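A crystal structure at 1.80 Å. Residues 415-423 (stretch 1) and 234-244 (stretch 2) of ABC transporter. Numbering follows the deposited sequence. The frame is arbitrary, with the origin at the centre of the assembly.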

# COMPACT_ATOMS: atom_id res chain seq x y z
N GLN C 415 -19.75 9.27 -13.29
CA GLN C 415 -19.54 10.03 -14.54
C GLN C 415 -19.12 9.16 -15.73
O GLN C 415 -19.22 9.59 -16.89
CB GLN C 415 -18.52 11.15 -14.35
CG GLN C 415 -18.95 12.23 -13.38
CD GLN C 415 -17.82 13.17 -13.03
OE1 GLN C 415 -16.96 13.45 -13.87
NE2 GLN C 415 -17.84 13.68 -11.79
N ILE C 416 -18.65 7.95 -15.46
CA ILE C 416 -18.46 6.98 -16.50
C ILE C 416 -19.29 5.73 -16.18
O ILE C 416 -19.56 5.44 -15.01
CB ILE C 416 -16.94 6.69 -16.68
CG1 ILE C 416 -16.67 5.99 -18.01
CG2 ILE C 416 -16.32 5.97 -15.47
CD1 ILE C 416 -15.28 6.26 -18.54
N THR C 417 -19.75 5.03 -17.22
CA THR C 417 -20.30 3.67 -17.11
C THR C 417 -19.17 2.63 -17.04
O THR C 417 -18.04 2.92 -17.50
CB THR C 417 -21.20 3.35 -18.33
OG1 THR C 417 -20.41 3.41 -19.54
CG2 THR C 417 -22.37 4.38 -18.45
N PRO C 418 -19.45 1.41 -16.51
CA PRO C 418 -18.47 0.28 -16.55
C PRO C 418 -17.97 -0.05 -17.95
O PRO C 418 -16.80 -0.36 -18.12
CB PRO C 418 -19.29 -0.89 -16.04
CG PRO C 418 -20.29 -0.28 -15.11
CD PRO C 418 -20.66 1.04 -15.73
N GLU C 419 -18.86 -0.08 -18.93
CA GLU C 419 -18.51 -0.40 -20.31
C GLU C 419 -17.61 0.69 -20.91
O GLU C 419 -16.60 0.39 -21.52
CB GLU C 419 -19.77 -0.62 -21.14
CG GLU C 419 -20.51 -1.94 -20.82
CD GLU C 419 -21.44 -1.89 -19.59
OE1 GLU C 419 -21.84 -0.78 -19.14
OE2 GLU C 419 -21.78 -3.00 -19.08
N GLU C 420 -17.94 1.95 -20.66
CA GLU C 420 -17.08 3.05 -21.09
C GLU C 420 -15.79 3.05 -20.32
O GLU C 420 -14.73 3.40 -20.85
CB GLU C 420 -17.77 4.41 -20.98
CG GLU C 420 -18.50 4.80 -22.27
CD GLU C 420 -17.53 4.87 -23.45
OE1 GLU C 420 -16.47 5.54 -23.32
OE2 GLU C 420 -17.81 4.24 -24.50
N TYR C 421 -15.87 2.62 -19.06
CA TYR C 421 -14.69 2.50 -18.25
C TYR C 421 -13.68 1.58 -18.90
O TYR C 421 -12.56 1.96 -19.05
CB TYR C 421 -15.01 1.97 -16.86
CG TYR C 421 -13.77 1.56 -16.13
CD1 TYR C 421 -12.92 2.51 -15.58
CD2 TYR C 421 -13.44 0.21 -16.01
CE1 TYR C 421 -11.77 2.13 -14.90
CE2 TYR C 421 -12.29 -0.18 -15.34
CZ TYR C 421 -11.46 0.79 -14.80
OH TYR C 421 -10.34 0.37 -14.17
N SER C 422 -14.12 0.37 -19.27
CA SER C 422 -13.24 -0.67 -19.75
C SER C 422 -12.71 -0.34 -21.14
O SER C 422 -11.54 -0.63 -21.41
CB SER C 422 -13.89 -2.04 -19.74
OG SER C 422 -14.28 -2.42 -18.42
N LYS C 423 -13.56 0.28 -21.98
CA LYS C 423 -13.19 0.78 -23.33
C LYS C 423 -12.06 1.79 -23.27
O LYS C 423 -11.08 1.69 -24.02
CB LYS C 423 -14.38 1.43 -24.03
CG LYS C 423 -15.42 0.47 -24.58
CD LYS C 423 -15.18 0.11 -26.04
CE LYS C 423 -16.46 -0.38 -26.70
NZ LYS C 423 -16.70 -1.82 -26.42
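Stretch 2 (234-244) AFTDAAQKLQD

Stretch 2 packs as a continuous helix against the start of a second helix in the same chain, a small and mostly apolar contact that is centred on one proline knob and fastened at one side by a hydroxyl-to-hydroxyl hydrogen bond. The surface buried between the two stretches is 386 Å², both sides summed.

All of residues 234-244 are helical, and the helix extends beyond the stretch in both directions. Its backbone ladder is regular, as in Gln240 N to Thr236 O at 2.7 Å and Gln243 N to Ala239 O at 3.1 Å. In stretch 1, Gln415 to Thr417 lead in without helical structure, and the helix starts at Pro418. Thr417 is the N-cap: its OG1 accepts from Glu420 N at 3.1 Å, occupying an amide that has no earlier helical carbonyl to bind. Proline suits the first turn, where its lack of an amide proton costs no helical bond. The two axes approach to 8.5 Å, and their N-to-C directions make an angle of 133°, so the helices run obliquely, closer to antiparallel than to parallel. The backbones come nearest where Pro418 CA lies 5.1 Å from Thr236 CA.

Pro418 is the knob. Its CB points toward stretch 2, and its compact, rigid ring sits among Thr236, Ala239, Gln240 and Gln243, residues spaced as neighbouring turns of a helix require. Pro418 CB lies 3.5 Å from Thr236 CG2 and 3.9 Å from Ala239 CB, while Pro418 CG is 3.6 Å from Gln240 OE1. The methyl of Ala239 is small enough to let the ring come in close, and it also meets the aromatic ring of Tyr421, with Ala239 CB 3.9 Å from Tyr421 CD2. One small residue thus serves two partners a turn apart.

Thr236 is well suited to a mixed surface, since it offers both a methyl and a hydroxyl. The methyl packs on proline, with CG2 also 3.4 Å from Pro418 O, whereas Thr236 OG1 and Ser422 OG form a hydrogen bond of 2.8 Å in which either could be the donor. Serine places its hydroxyl on a short side chain, and Ser422, one turn after Pro418, directs its CB toward stretch 2. Both residues are buried, and the bond joins the two helices through polar groups inside the contact.

Toward the outside the contact becomes looser. The CB of Glu419 points away, but the end of its side chain comes nearer, bringing Glu419 OE2 to 3.8 Å from Thr236 CG2. A water extends the contact there: the oxygen of water 1 lies 3.0 Å from Glu419 OE1 and 2.7 Å from Gln240 OE1, bridging the two side chains. The other end of the Gln240 amide is held within its own helix, where Gln240 NE2 donates to Asp244 OD1 at 2.9 Å. Long polar side chains suit this more open margin, where a water fills the gap between them.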

# COMPACT_ATOMS: atom_id res chain seq x y z
N ALA C 234 -14.75 -9.49 -16.97
CA ALA C 234 -14.34 -9.58 -15.57
C ALA C 234 -14.09 -8.20 -14.98
O ALA C 234 -14.44 -7.99 -13.84
CB ALA C 234 -13.12 -10.47 -15.39
N PHE C 235 -13.47 -7.31 -15.77
CA PHE C 235 -13.02 -5.96 -15.34
C PHE C 235 -14.18 -4.98 -15.41
O PHE C 235 -14.30 -4.10 -14.57
CB PHE C 235 -11.88 -5.42 -16.23
CG PHE C 235 -10.51 -6.00 -15.94
CD1 PHE C 235 -10.31 -7.06 -15.04
CD2 PHE C 235 -9.39 -5.48 -16.60
CE1 PHE C 235 -9.04 -7.56 -14.79
CE2 PHE C 235 -8.10 -5.98 -16.32
CZ PHE C 235 -7.92 -7.00 -15.43
N THR C 236 -15.01 -5.08 -16.45
CA THR C 236 -16.26 -4.33 -16.49
C THR C 236 -17.10 -4.74 -15.25
O THR C 236 -17.43 -3.86 -14.39
CB THR C 236 -17.03 -4.56 -17.82
OG1 THR C 236 -16.11 -4.45 -18.91
CG2 THR C 236 -18.12 -3.49 -18.03
N ASP C 237 -17.36 -6.04 -15.12
CA ASP C 237 -18.06 -6.63 -13.96
C ASP C 237 -17.52 -6.14 -12.63
O ASP C 237 -18.30 -5.94 -11.73
CB ASP C 237 -18.01 -8.15 -13.95
CG ASP C 237 -19.02 -8.81 -14.92
OD1 ASP C 237 -19.92 -8.13 -15.51
OD2 ASP C 237 -18.89 -10.06 -15.06
N ALA C 238 -16.19 -5.98 -12.49
CA ALA C 238 -15.63 -5.29 -11.30
C ALA C 238 -16.07 -3.81 -11.16
O ALA C 238 -16.40 -3.34 -10.06
CB ALA C 238 -14.10 -5.42 -11.24
N ALA C 239 -16.10 -3.08 -12.27
CA ALA C 239 -16.47 -1.66 -12.25
C ALA C 239 -17.95 -1.59 -11.85
O ALA C 239 -18.34 -0.82 -10.96
CB ALA C 239 -16.21 -1.00 -13.59
N GLN C 240 -18.76 -2.45 -12.47
CA GLN C 240 -20.16 -2.54 -12.09
C GLN C 240 -20.27 -2.75 -10.56
O GLN C 240 -20.97 -2.00 -9.89
CB GLN C 240 -20.89 -3.65 -12.87
CG GLN C 240 -22.39 -3.74 -12.56
CD GLN C 240 -23.08 -2.42 -12.73
OE1 GLN C 240 -23.27 -1.94 -13.85
NE2 GLN C 240 -23.43 -1.79 -11.62
N LYS C 241 -19.56 -3.74 -10.03
CA LYS C 241 -19.58 -3.95 -8.56
C LYS C 241 -19.08 -2.81 -7.66
O LYS C 241 -19.52 -2.73 -6.50
CB LYS C 241 -18.86 -5.24 -8.17
CG LYS C 241 -19.48 -6.48 -8.78
CD LYS C 241 -19.72 -7.46 -7.68
CE LYS C 241 -20.60 -8.63 -8.09
NZ LYS C 241 -19.84 -9.63 -8.87
N LEU C 242 -18.14 -1.99 -8.14
CA LEU C 242 -17.68 -0.81 -7.37
C LEU C 242 -18.86 0.20 -7.26
O LEU C 242 -19.14 0.76 -6.16
CB LEU C 242 -16.50 -0.15 -8.10
CG LEU C 242 -15.20 0.31 -7.40
CD1 LEU C 242 -14.82 1.70 -7.94
CD2 LEU C 242 -15.32 0.38 -5.90
N GLN C 243 -19.54 0.42 -8.40
CA GLN C 243 -20.72 1.35 -8.47
C GLN C 243 -21.92 0.89 -7.60
O GLN C 243 -22.65 1.71 -7.00
CB GLN C 243 -21.14 1.69 -9.95
CG GLN C 243 -20.06 2.54 -10.68
CD GLN C 243 -20.56 3.30 -11.92
OE1 GLN C 243 -20.14 4.46 -12.22
NE2 GLN C 243 -21.49 2.66 -12.62
N ASP C 244 -22.12 -0.43 -7.56
CA ASP C 244 -23.02 -1.09 -6.60
C ASP C 244 -22.79 -0.66 -5.14
O ASP C 244 -23.75 -0.35 -4.38
CB ASP C 244 -22.85 -2.60 -6.75
CG ASP C 244 -23.43 -3.11 -8.07
OD1 ASP C 244 -24.00 -2.26 -8.79
OD2 ASP C 244 -23.34 -4.32 -8.37
O HOH W 1 -22.66 -1.78 -16.46